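Local coordinates for protein ORF10 (Moritella marina, PDB 6RIW) that probably catalyses chain-elongating condensations in polyunsaturated fatty acid synthesis, this part of the longer protein being its ketosynthase-chain length factor didomain, at residues 560-565 against 745-749; 32-36 against 61-65; 732-736 against 811-815. The contacts are given in a common frame with arbitrary orientation. Numbering follows the deposited sequence.

Contact 1 of 3, residues 560-565 against 745-749; sequences VADNAA and AAAIV
Residues 560-565 form regular alpha-helix, with phi/psi near -65°/-40° and i+4 to i hydrogen bonds from Ala564 N to Val560 O and from Ala565 N to Ala561 O (2.9 Å each). Residues 745-749 are extended strand, phi running from about -115° to -160° and psi from 130° to 165°. The two segment axes run in nearly the same N-to-C sense, crossing at -28° with a closest approach of 6.9 Å, and the CA register sets Val560 over Ala746, Ala561 over Ala747 (5.2 Å) and Ala564 over Ile748. The close approach is consistent with the small residues at the interface. CA-to-CB bonds of Ala745, Ala747 and Val749 point to the helix, those of Ala746 and Ile748 away from it. This is helix-on-sheet packing within the second ketosynthase-like domain, whose thiolase-type fold layers helices on mixed sheets; strand 741-752 is bordered by strands 469-478 and 687-694, and helix 841-854 covers the other face at Ala746 and Ile748. Val560, rotamer m, brings CG2 to 4.1 Å from Ala745 CB and 4.0 Å from Ala747 CB. The Ala747 methyl fits among helix residues, CB lying 3.7 Å from Ala561 CA and 3.9 Å from Ala564 CB. Farther along, Val749, rotamer t, places CG2 3.3 Å from Ala564 O and 4.1 Å from Ala564 CB. Asp562 points away from the strand, pairing with Arg539 and Lys566.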
# COMPACT_ATOMS: atom_id res chain seq x y z
N VAL A 560 -18.55 -2.93 -3.38
CA VAL A 560 -18.52 -4.38 -3.58
C VAL A 560 -18.30 -5.10 -2.26
O VAL A 560 -18.86 -6.18 -2.03
CB VAL A 560 -17.49 -4.81 -4.65
CG1 VAL A 560 -17.85 -4.25 -6.03
CG2 VAL A 560 -16.03 -4.43 -4.26
N ALA A 561 -17.48 -4.53 -1.37
CA ALA A 561 -17.23 -5.17 -0.08
C ALA A 561 -18.49 -5.21 0.76
O ALA A 561 -18.81 -6.24 1.38
CB ALA A 561 -16.13 -4.43 0.70
N ASP A 562 -19.23 -4.10 0.78
CA ASP A 562 -20.51 -4.04 1.50
C ASP A 562 -21.48 -5.09 0.97
O ASP A 562 -22.12 -5.80 1.75
CB ASP A 562 -21.10 -2.64 1.36
CG ASP A 562 -22.30 -2.41 2.28
OD1 ASP A 562 -22.21 -2.70 3.49
OD2 ASP A 562 -23.33 -1.90 1.78
N ASN A 563 -21.59 -5.21 -0.35
CA ASN A 563 -22.51 -6.17 -0.95
C ASN A 563 -22.08 -7.60 -0.65
O ASN A 563 -22.91 -8.46 -0.33
CB ASN A 563 -22.61 -5.94 -2.46
CG ASN A 563 -23.40 -4.69 -2.80
OD1 ASN A 563 -24.18 -4.20 -1.98
ND2 ASN A 563 -23.20 -4.17 -4.00
N ALA A 564 -20.77 -7.89 -0.74
CA ALA A 564 -20.29 -9.23 -0.41
C ALA A 564 -20.56 -9.57 1.06
O ALA A 564 -20.92 -10.71 1.38
CB ALA A 564 -18.79 -9.35 -0.75
N ALA A 565 -20.40 -8.59 1.96
CA ALA A 565 -20.64 -8.84 3.38
C ALA A 565 -22.10 -9.18 3.64
O ALA A 565 -22.41 -10.09 4.42
CB ALA A 565 -20.23 -7.61 4.20
N ALA A 745 -13.67 -3.77 -9.66
CA ALA A 745 -13.51 -4.07 -8.24
C ALA A 745 -14.39 -5.27 -7.93
O ALA A 745 -15.40 -5.50 -8.60
CB ALA A 745 -13.90 -2.87 -7.36
N ALA A 746 -13.98 -6.06 -6.94
CA ALA A 746 -14.80 -7.20 -6.55
C ALA A 746 -14.41 -7.61 -5.14
O ALA A 746 -13.36 -7.20 -4.63
CB ALA A 746 -14.65 -8.36 -7.55
N ALA A 747 -15.27 -8.42 -4.51
CA ALA A 747 -15.00 -8.81 -3.13
C ALA A 747 -15.61 -10.17 -2.86
O ALA A 747 -16.58 -10.58 -3.52
CB ALA A 747 -15.55 -7.78 -2.12
N ILE A 748 -14.99 -10.90 -1.92
CA ILE A 748 -15.49 -12.18 -1.45
C ILE A 748 -15.40 -12.19 0.07
O ILE A 748 -14.62 -11.46 0.68
CB ILE A 748 -14.73 -13.39 -2.03
CG1 ILE A 748 -13.25 -13.39 -1.63
CG2 ILE A 748 -14.92 -13.49 -3.54
CD1 ILE A 748 -12.49 -14.67 -2.09
N VAL A 749 -16.24 -13.02 0.68
CA VAL A 749 -16.19 -13.30 2.11
C VAL A 749 -15.80 -14.75 2.25
O VAL A 749 -16.39 -15.62 1.60
CB VAL A 749 -17.55 -13.04 2.79
CG1 VAL A 749 -17.48 -13.46 4.25
CG2 VAL A 749 -17.99 -11.57 2.64

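Contact 2 of 3, residues 32-36 against 61-65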
# COMPACT_ATOMS: atom_id res chain seq x y z
N CYS A 32 16.86 15.11 15.36
CA CYS A 32 17.20 14.77 13.98
C CYS A 32 16.24 15.37 12.95
O CYS A 32 16.33 15.02 11.76
CB CYS A 32 17.24 13.25 13.82
SG CYS A 32 18.37 12.44 15.02
N ARG A 33 15.33 16.25 13.36
CA ARG A 33 14.39 16.89 12.45
C ARG A 33 15.07 18.09 11.78
O ARG A 33 16.03 18.65 12.30
CB ARG A 33 13.13 17.33 13.22
CG ARG A 33 12.51 16.17 14.05
CD ARG A 33 11.54 16.66 15.12
NE ARG A 33 12.20 17.61 16.02
CZ ARG A 33 11.56 18.56 16.70
NH1 ARG A 33 10.24 18.70 16.59
NH2 ARG A 33 12.25 19.39 17.47
N SER A 34 14.57 18.46 10.59
CA SER A 34 15.20 19.51 9.80
C SER A 34 14.18 20.09 8.82
O SER A 34 13.06 19.60 8.70
CB SER A 34 16.44 19.00 9.06
OG SER A 34 16.09 18.01 8.10
N LYS A 35 14.59 21.14 8.11
CA LYS A 35 13.74 21.75 7.11
C LYS A 35 13.94 21.09 5.75
O LYS A 35 15.07 20.82 5.34
CB LYS A 35 14.02 23.25 7.00
CG LYS A 35 13.69 24.01 8.27
CD LYS A 35 14.17 25.45 8.20
CE LYS A 35 13.13 26.41 8.74
NZ LYS A 35 13.46 27.82 8.34
N ALA A 36 12.83 20.82 5.07
CA ALA A 36 12.91 20.25 3.73
C ALA A 36 13.52 21.26 2.76
O ALA A 36 13.30 22.47 2.88
CB ALA A 36 11.53 19.83 3.24
N VAL A 61 7.55 23.18 6.72
CA VAL A 61 8.54 22.42 5.97
C VAL A 61 9.42 21.55 6.86
O VAL A 61 10.31 20.86 6.35
CB VAL A 61 9.42 23.34 5.08
CG1 VAL A 61 8.58 24.02 4.01
CG2 VAL A 61 10.17 24.35 5.93
N HIS A 62 9.17 21.54 8.17
CA HIS A 62 9.94 20.72 9.09
C HIS A 62 9.54 19.25 8.98
O HIS A 62 8.36 18.92 8.82
CB HIS A 62 9.74 21.20 10.53
CG HIS A 62 10.50 22.45 10.85
ND1 HIS A 62 9.97 23.71 10.67
CD2 HIS A 62 11.76 22.63 11.32
CE1 HIS A 62 10.87 24.62 11.02
NE2 HIS A 62 11.96 23.99 11.41
N GLY A 63 10.53 18.37 9.08
CA GLY A 63 10.27 16.94 9.07
C GLY A 63 11.53 16.18 9.42
O GLY A 63 12.58 16.76 9.71
N GLY A 64 11.41 14.85 9.40
CA GLY A 64 12.57 14.00 9.57
C GLY A 64 12.97 13.46 8.22
O GLY A 64 12.25 12.63 7.66
N TYR A 65 14.09 13.92 7.66
CA TYR A 65 14.47 13.53 6.31
C TYR A 65 15.76 12.74 6.32
O TYR A 65 16.56 12.80 7.26
CB TYR A 65 14.62 14.76 5.40
CG TYR A 65 13.33 15.53 5.36
CD1 TYR A 65 12.22 14.99 4.72
CD2 TYR A 65 13.22 16.77 5.98
CE1 TYR A 65 11.02 15.69 4.70
CE2 TYR A 65 12.04 17.47 5.96
CZ TYR A 65 10.94 16.93 5.31
OH TYR A 65 9.75 17.63 5.30
O HOH W 1 16.03 15.52 9.09
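Cys32 meets the 61-65 segment mainly through water: its carbonyl O accepts a hydrogen bond from water 1 (2.7 Å), which also accepts one from Tyr65 N (2.9 Å) and is hydrogen-bonded to Ser34 OG (2.7 Å). The water thus fills the space where the two chains diverge. Arg33 contributes backbone, its CA making a CA-H...O contact with Gly63 O at 3.3 Å, while its guanidinium turns away to a salt bridge with Asp31. Ser34 and Gly63 are an antiparallel hydrogen-bonded pair, Ser34 N to Gly63 O and Gly63 N to Ser34 O, both 2.8 Å, and His62 CA makes a CA-H...O contact with Ser34 O at 3.3 Å. Lys35 and His62 follow as a non-hydrogen-bonded pair with side chains on one face, where Lys35 CG sits 3.9 Å from the centroid of the imidazole in a CH-pi contact. Ala36 N donates a hydrogen bond to Val61 O (2.8 Å), just beyond the Lys35-His62 pair, and Ala36 CB lies 3.6 Å from Tyr65 CZ. The Tyr65 ring folds back beneath Gly63, where a beta-carbon would come within 2.6 Å of Tyr65 OH. In the N-terminal ketosynthase domain, strand 62-64 lies between strand 34-35, antiparallel to it, and strand 259-270, parallel to it, with Gly64 backbone hydrogen-bonded to Ala259 and Glu261, and helix 38-41 touches Ala36 and Tyr65.

Contact 3 of 3, residues 732-736 against 811-815; sequences NILDQ and NNAEK
Asn811 lies on helix 808-821, where Lys815 N hydrogen-bonds back to Asn811 O (2.8 Å); it faces a 3-10 turn, 733-735, marked by Asp735 N to Asn732 O at 2.8 Å, in the loop before strand 741-752 of the second ketosynthase-like domain. The CA atoms of Asn811 and Leu734 are 5.4 Å apart. With chi1 in m, Asn811 points ND2 at the turn, giving a weak hydrogen bond to Leu734 O (3.2 Å); ND2 also donates to water 2 (3.0 Å), which donates to Ile733 O (2.8 Å), and OD1 accepts from Gly806 N. Glu814 has OE1 3.5 Å from Leu734 CD2, but its carboxylate accepts hydrogen bonds from His803 N, Ala804 N and Asn869 ND2. Lys815 lays its chain along the turn: CG is 3.5 Å from Leu734 CB, and NZ forms a long salt bridge with Asp735 OD1 (3.8 Å). Leu734, rotamer mt, plugs between all three and buries the largest area, so apolar burial probably dominates, with weak and long polar links around it.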
# COMPACT_ATOMS: atom_id res chain seq x y z
N ASN A 732 -6.54 -21.44 -27.03
CA ASN A 732 -6.15 -20.42 -27.99
C ASN A 732 -6.03 -19.04 -27.33
O ASN A 732 -5.35 -18.16 -27.86
CB ASN A 732 -7.16 -20.36 -29.14
CG ASN A 732 -8.59 -20.21 -28.65
OD1 ASN A 732 -9.05 -20.97 -27.79
ND2 ASN A 732 -9.31 -19.23 -29.19
N ILE A 733 -6.70 -18.83 -26.18
CA ILE A 733 -6.53 -17.56 -25.47
C ILE A 733 -5.05 -17.34 -25.15
O ILE A 733 -4.57 -16.20 -25.18
CB ILE A 733 -7.42 -17.50 -24.20
CG1 ILE A 733 -7.41 -16.11 -23.53
CG2 ILE A 733 -6.97 -18.51 -23.18
CD1 ILE A 733 -7.61 -14.90 -24.45
N LEU A 734 -4.29 -18.42 -24.91
CA LEU A 734 -2.86 -18.28 -24.65
C LEU A 734 -2.06 -17.91 -25.89
O LEU A 734 -0.89 -17.56 -25.75
CB LEU A 734 -2.29 -19.56 -24.05
CG LEU A 734 -2.74 -19.79 -22.61
CD1 LEU A 734 -2.19 -21.11 -22.09
CD2 LEU A 734 -2.27 -18.62 -21.74
N ASP A 735 -2.65 -18.00 -27.08
CA ASP A 735 -1.94 -17.58 -28.29
C ASP A 735 -2.00 -16.07 -28.52
O ASP A 735 -1.28 -15.58 -29.41
CB ASP A 735 -2.50 -18.30 -29.52
CG ASP A 735 -2.23 -19.80 -29.51
OD1 ASP A 735 -1.32 -20.27 -28.79
OD2 ASP A 735 -2.96 -20.53 -30.24
N GLN A 736 -2.83 -15.34 -27.79
CA GLN A 736 -2.89 -13.88 -27.92
C GLN A 736 -1.54 -13.25 -27.59
O GLN A 736 -0.85 -13.66 -26.65
CB GLN A 736 -3.95 -13.32 -26.98
CG GLN A 736 -5.35 -13.75 -27.34
CD GLN A 736 -5.73 -13.25 -28.70
OE1 GLN A 736 -5.92 -14.03 -29.63
NE2 GLN A 736 -5.81 -11.93 -28.83
N ASN A 811 2.30 -15.70 -21.22
CA ASN A 811 1.50 -16.63 -22.00
C ASN A 811 2.32 -17.84 -22.43
O ASN A 811 1.83 -18.98 -22.39
CB ASN A 811 0.91 -15.94 -23.23
CG ASN A 811 -0.37 -15.19 -22.92
OD1 ASN A 811 -0.64 -14.81 -21.77
ND2 ASN A 811 -1.18 -14.96 -23.94
N ASN A 812 3.56 -17.62 -22.86
CA ASN A 812 4.36 -18.72 -23.38
C ASN A 812 4.76 -19.69 -22.28
O ASN A 812 4.78 -20.91 -22.50
CB ASN A 812 5.60 -18.20 -24.12
CG ASN A 812 5.24 -17.50 -25.43
OD1 ASN A 812 4.14 -17.66 -25.96
ND2 ASN A 812 6.16 -16.69 -25.94
N ALA A 813 5.05 -19.19 -21.07
CA ALA A 813 5.33 -20.10 -19.97
C ALA A 813 4.10 -20.95 -19.64
O ALA A 813 4.22 -22.15 -19.36
CB ALA A 813 5.82 -19.34 -18.74
N GLU A 814 2.91 -20.35 -19.69
CA GLU A 814 1.70 -21.12 -19.43
C GLU A 814 1.38 -22.11 -20.55
O GLU A 814 0.86 -23.20 -20.28
CB GLU A 814 0.51 -20.19 -19.21
CG GLU A 814 0.56 -19.41 -17.88
CD GLU A 814 -0.77 -18.71 -17.59
OE1 GLU A 814 -1.19 -17.89 -18.45
OE2 GLU A 814 -1.38 -18.98 -16.52
N LYS A 815 1.68 -21.74 -21.80
CA LYS A 815 1.45 -22.67 -22.91
C LYS A 815 2.31 -23.92 -22.77
O LYS A 815 1.93 -25.00 -23.24
CB LYS A 815 1.75 -22.00 -24.25
CG LYS A 815 0.59 -21.30 -24.89
CD LYS A 815 1.04 -20.59 -26.18
CE LYS A 815 1.78 -21.55 -27.10
NZ LYS A 815 2.41 -20.84 -28.25
O HOH W 2 -3.99 -13.91 -23.60

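How the contacts relate
Contact 1 is core: every touching residue is buried, and its helix and strand meet mainly through small apolar side chains, whose methyls also touch backbone atoms. Contacts 2 and 3 are only partly buried, and both add polar links, including one water each, yet they differ in kind. Contact 2 relies on main-chain ladder bonds, whereas contact 3 joins a loop to a helix through helix side chains that reach both side chains and carbonyls of the loop. Contacts 1 and 2 reach the same extended, branched sheet, at strands 741-752 and 62-64, but in different ketosynthase-like domains, with centres 41 Å apart on opposite sides of the chain's centre. Contacts 1 and 3 share the second domain, their segments alternating along the chain.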